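Local coordinates for protein adenine phosphoribosyltransferase (Giardia intestinalis, PDB 1L1Q) that transfers a phosphoribosyl group between adenine and pyrophosphate, the purine salvage reaction that yields AMP from adenine and phosphoribosyl pyrophosphate, at residues V92-T96 with E138-A143. Residues are numbered along the deposited sequence; the frame is centred on the assembly and turned at random.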
ATOM      1  N   VAL A  92     -11.610  -8.511  14.609  1.00 29.88           N
ATOM      2  CA  VAL A  92     -11.035  -7.186  14.509  1.00 31.31           C
ATOM      3  C   VAL A  92     -11.369  -6.244  15.666  1.00 32.30           C
ATOM      4  O   VAL A  92     -12.370  -6.420  16.359  1.00 31.36           O
ATOM      5  CB  VAL A  92     -11.517  -6.536  13.193  1.00 31.61           C
ATOM      6  CG1 VAL A  92     -11.148  -5.086  13.155  1.00 34.50           C
ATOM      7  CG2 VAL A  92     -10.929  -7.273  12.004  1.00 31.90           C
ATOM      8  N   CYS A  93     -10.503  -5.255  15.878  1.00 33.81           N
ATOM      9  CA  CYS A  93     -10.718  -4.231  16.898  1.00 35.97           C
ATOM     10  C   CYS A  93     -11.114  -3.005  16.086  1.00 36.19           C
ATOM     11  O   CYS A  93     -10.555  -2.763  15.017  1.00 32.07           O
ATOM     12  CB  CYS A  93      -9.435  -3.942  17.684  1.00 38.68           C
ATOM     13  SG  CYS A  93      -8.951  -5.241  18.852  1.00 47.30           S
ATOM     14  N   LYS A  94     -12.076  -2.234  16.580  1.00 38.52           N
ATOM     15  CA  LYS A  94     -12.540  -1.060  15.845  1.00 41.76           C
ATOM     16  C   LYS A  94     -12.529   0.237  16.644  1.00 42.91           C
ATOM     17  O   LYS A  94     -12.455   0.225  17.870  1.00 43.26           O
ATOM     18  CB  LYS A  94     -13.952  -1.313  15.304  1.00 42.51           C
ATOM     19  CG  LYS A  94     -14.904  -1.930  16.317  1.00 44.98           C
ATOM     20  CD  LYS A  94     -14.735  -3.447  16.409  1.00 47.30           C
ATOM     21  CE  LYS A  94     -15.515  -4.047  17.582  1.00 47.24           C
ATOM     22  NZ  LYS A  94     -14.967  -3.616  18.906  1.00 47.17           N
ATOM     23  N   CYS A  95     -12.598   1.355  15.924  1.00 45.43           N
ATOM     24  CA  CYS A  95     -12.609   2.688  16.525  1.00 46.87           C
ATOM     25  C   CYS A  95     -13.115   3.685  15.481  1.00 47.54           C
ATOM     26  O   CYS A  95     -12.816   3.547  14.295  1.00 48.34           O
ATOM     27  CB  CYS A  95     -11.201   3.069  16.986  1.00 46.77           C
ATOM     28  SG  CYS A  95     -11.069   4.679  17.807  1.00 49.45           S
ATOM     29  N   THR A  96     -13.886   4.677  15.921  1.00 49.12           N
ATOM     30  CA  THR A  96     -14.443   5.692  15.017  1.00 49.09           C
ATOM     31  C   THR A  96     -13.848   7.087  15.263  1.00 48.96           C
ATOM     32  O   THR A  96     -13.765   7.539  16.407  1.00 48.63           O
ATOM     33  CB  THR A  96     -15.975   5.752  15.162  1.00 49.20           C
ATOM     34  OG1 THR A  96     -16.389   4.879  16.222  1.00 48.62           O
ATOM     35  CG2 THR A  96     -16.646   5.309  13.872  1.00 50.27           C
ATOM     36  N   GLU A 138      -5.091   4.554  19.498  1.00 32.99           N
ATOM     37  CA  GLU A 138      -6.126   3.959  20.324  1.00 34.29           C
ATOM     38  C   GLU A 138      -6.348   2.507  19.933  1.00 33.67           C
ATOM     39  O   GLU A 138      -6.375   1.628  20.794  1.00 32.85           O
ATOM     40  CB  GLU A 138      -7.429   4.756  20.189  1.00 37.45           C
ATOM     41  CG  GLU A 138      -7.313   6.182  20.721  1.00 42.62           C
ATOM     42  CD  GLU A 138      -8.555   7.029  20.465  1.00 46.77           C
ATOM     43  OE1 GLU A 138      -8.580   8.189  20.935  1.00 46.57           O
ATOM     44  OE2 GLU A 138      -9.497   6.542  19.793  1.00 47.80           O
ATOM     45  N   LEU A 139      -6.495   2.254  18.635  1.00 32.72           N
ATOM     46  CA  LEU A 139      -6.705   0.895  18.148  1.00 31.62           C
ATOM     47  C   LEU A 139      -5.574  -0.035  18.567  1.00 31.43           C
ATOM     48  O   LEU A 139      -5.816  -1.152  19.029  1.00 31.59           O
ATOM     49  CB  LEU A 139      -6.810   0.865  16.623  1.00 32.41           C
ATOM     50  CG  LEU A 139      -8.175   0.876  15.938  1.00 33.54           C
ATOM     51  CD1 LEU A 139      -7.977   0.574  14.467  1.00 32.53           C
ATOM     52  CD2 LEU A 139      -9.092  -0.169  16.552  1.00 33.93           C
ATOM     53  N   CYS A 140      -4.338   0.416  18.381  1.00 29.47           N
ATOM     54  CA  CYS A 140      -3.189  -0.400  18.742  1.00 28.13           C
ATOM     55  C   CYS A 140      -3.225  -0.736  20.225  1.00 28.41           C
ATOM     56  O   CYS A 140      -2.966  -1.868  20.627  1.00 26.77           O
ATOM     57  CB  CYS A 140      -1.885   0.331  18.402  1.00 28.01           C
ATOM     58  SG  CYS A 140      -1.558   0.478  16.627  1.00 25.66           S
ATOM     59  N   GLU A 141      -3.561   0.254  21.041  1.00 29.36           N
ATOM     60  CA  GLU A 141      -3.621   0.031  22.475  1.00 29.43           C
ATOM     61  C   GLU A 141      -4.752  -0.925  22.863  1.00 29.54           C
ATOM     62  O   GLU A 141      -4.582  -1.756  23.760  1.00 29.95           O
ATOM     63  CB  GLU A 141      -3.722   1.377  23.202  1.00 30.99           C
ATOM     64  CG  GLU A 141      -2.447   2.202  23.027  1.00 31.24           C
ATOM     65  CD  GLU A 141      -2.520   3.613  23.602  1.00 35.61           C
ATOM     66  OE1 GLU A 141      -1.451   4.259  23.705  1.00 35.31           O
ATOM     67  OE2 GLU A 141      -3.628   4.079  23.943  1.00 34.08           O
ATOM     68  N   THR A 142      -5.894  -0.839  22.186  1.00 27.90           N
ATOM     69  CA  THR A 142      -6.989  -1.746  22.510  1.00 29.44           C
ATOM     70  C   THR A 142      -6.604  -3.179  22.140  1.00 29.32           C
ATOM     71  O   THR A 142      -7.065  -4.131  22.769  1.00 28.11           O
ATOM     72  CB  THR A 142      -8.287  -1.374  21.778  1.00 30.64           C
ATOM     73  OG1 THR A 142      -8.063  -1.410  20.369  1.00 35.22           O
ATOM     74  CG2 THR A 142      -8.743   0.024  22.175  1.00 28.64           C
ATOM     75  N   ALA A 143      -5.747  -3.323  21.125  1.00 28.61           N
ATOM     76  CA  ALA A 143      -5.280  -4.637  20.674  1.00 26.61           C
ATOM     77  C   ALA A 143      -4.222  -5.193  21.620  1.00 27.49           C
ATOM     78  O   ALA A 143      -3.782  -6.349  21.480  1.00 27.17           O
ATOM     79  CB  ALA A 143      -4.704  -4.539  19.262  1.00 26.84           C
TER
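Leu-139 is the bump of this contact, and the hollow it fills lies between Cys-93 and Cys-95, the two residues of strand segment 92-96 whose side chains face the helix. Leu-139 CD2 goes deepest: it presses on the strand backbone, 3.4 Å from Cys-93 O and 3.5 Å from Lys-94 C, while Lys-94 turns its own side chain to the other side of the strand. The walls of the hollow are methylenes, with Cys-93 CB 4.0 Å from Leu-139 CD2 and Cys-95 CB 3.9 Å from Leu-139 CG.

The two sulfurs then diverge. Cys-93 carries SG beside its backbone N (chi1 -73°), which sends it toward Ala-143, where Cys-93 SG rests 4.1 Å from Ala-143 CA. Cys-95 holds SG anti to its N instead, and the thiol meets the extended chain of Glu-138, Cys-95 SG to Glu-138 OE2 3.1 Å; this is a close polar approach, and the other carboxylate oxygen, OE1, forms a salt bridge with Lys-170. Thr-142 adds a shallower touch, its OG1 3.9 Å from Cys-93 CB. Thr-142 OG1 turns back on its own helix and donates a 2.6 Å hydrogen bond to Leu-139 O, which also accepts from Ala-143 N on the same face of the carbonyl plane.

Apart from the thiol-carboxylate approach, the segments meet by fit of shape. Strand and helix run roughly antiparallel, the axes of the two short segments at 146°. Cys-93 and Cys-95 pair through their backbones with Val-109 and Ile-107 of strand 105-110, and Leu-139 also touches Ile-107; the C-terminal part of helix 131-142 thus packs over strands 92-99 and 105-110 of the mixed sheet in the phosphoribosyltransferase fold.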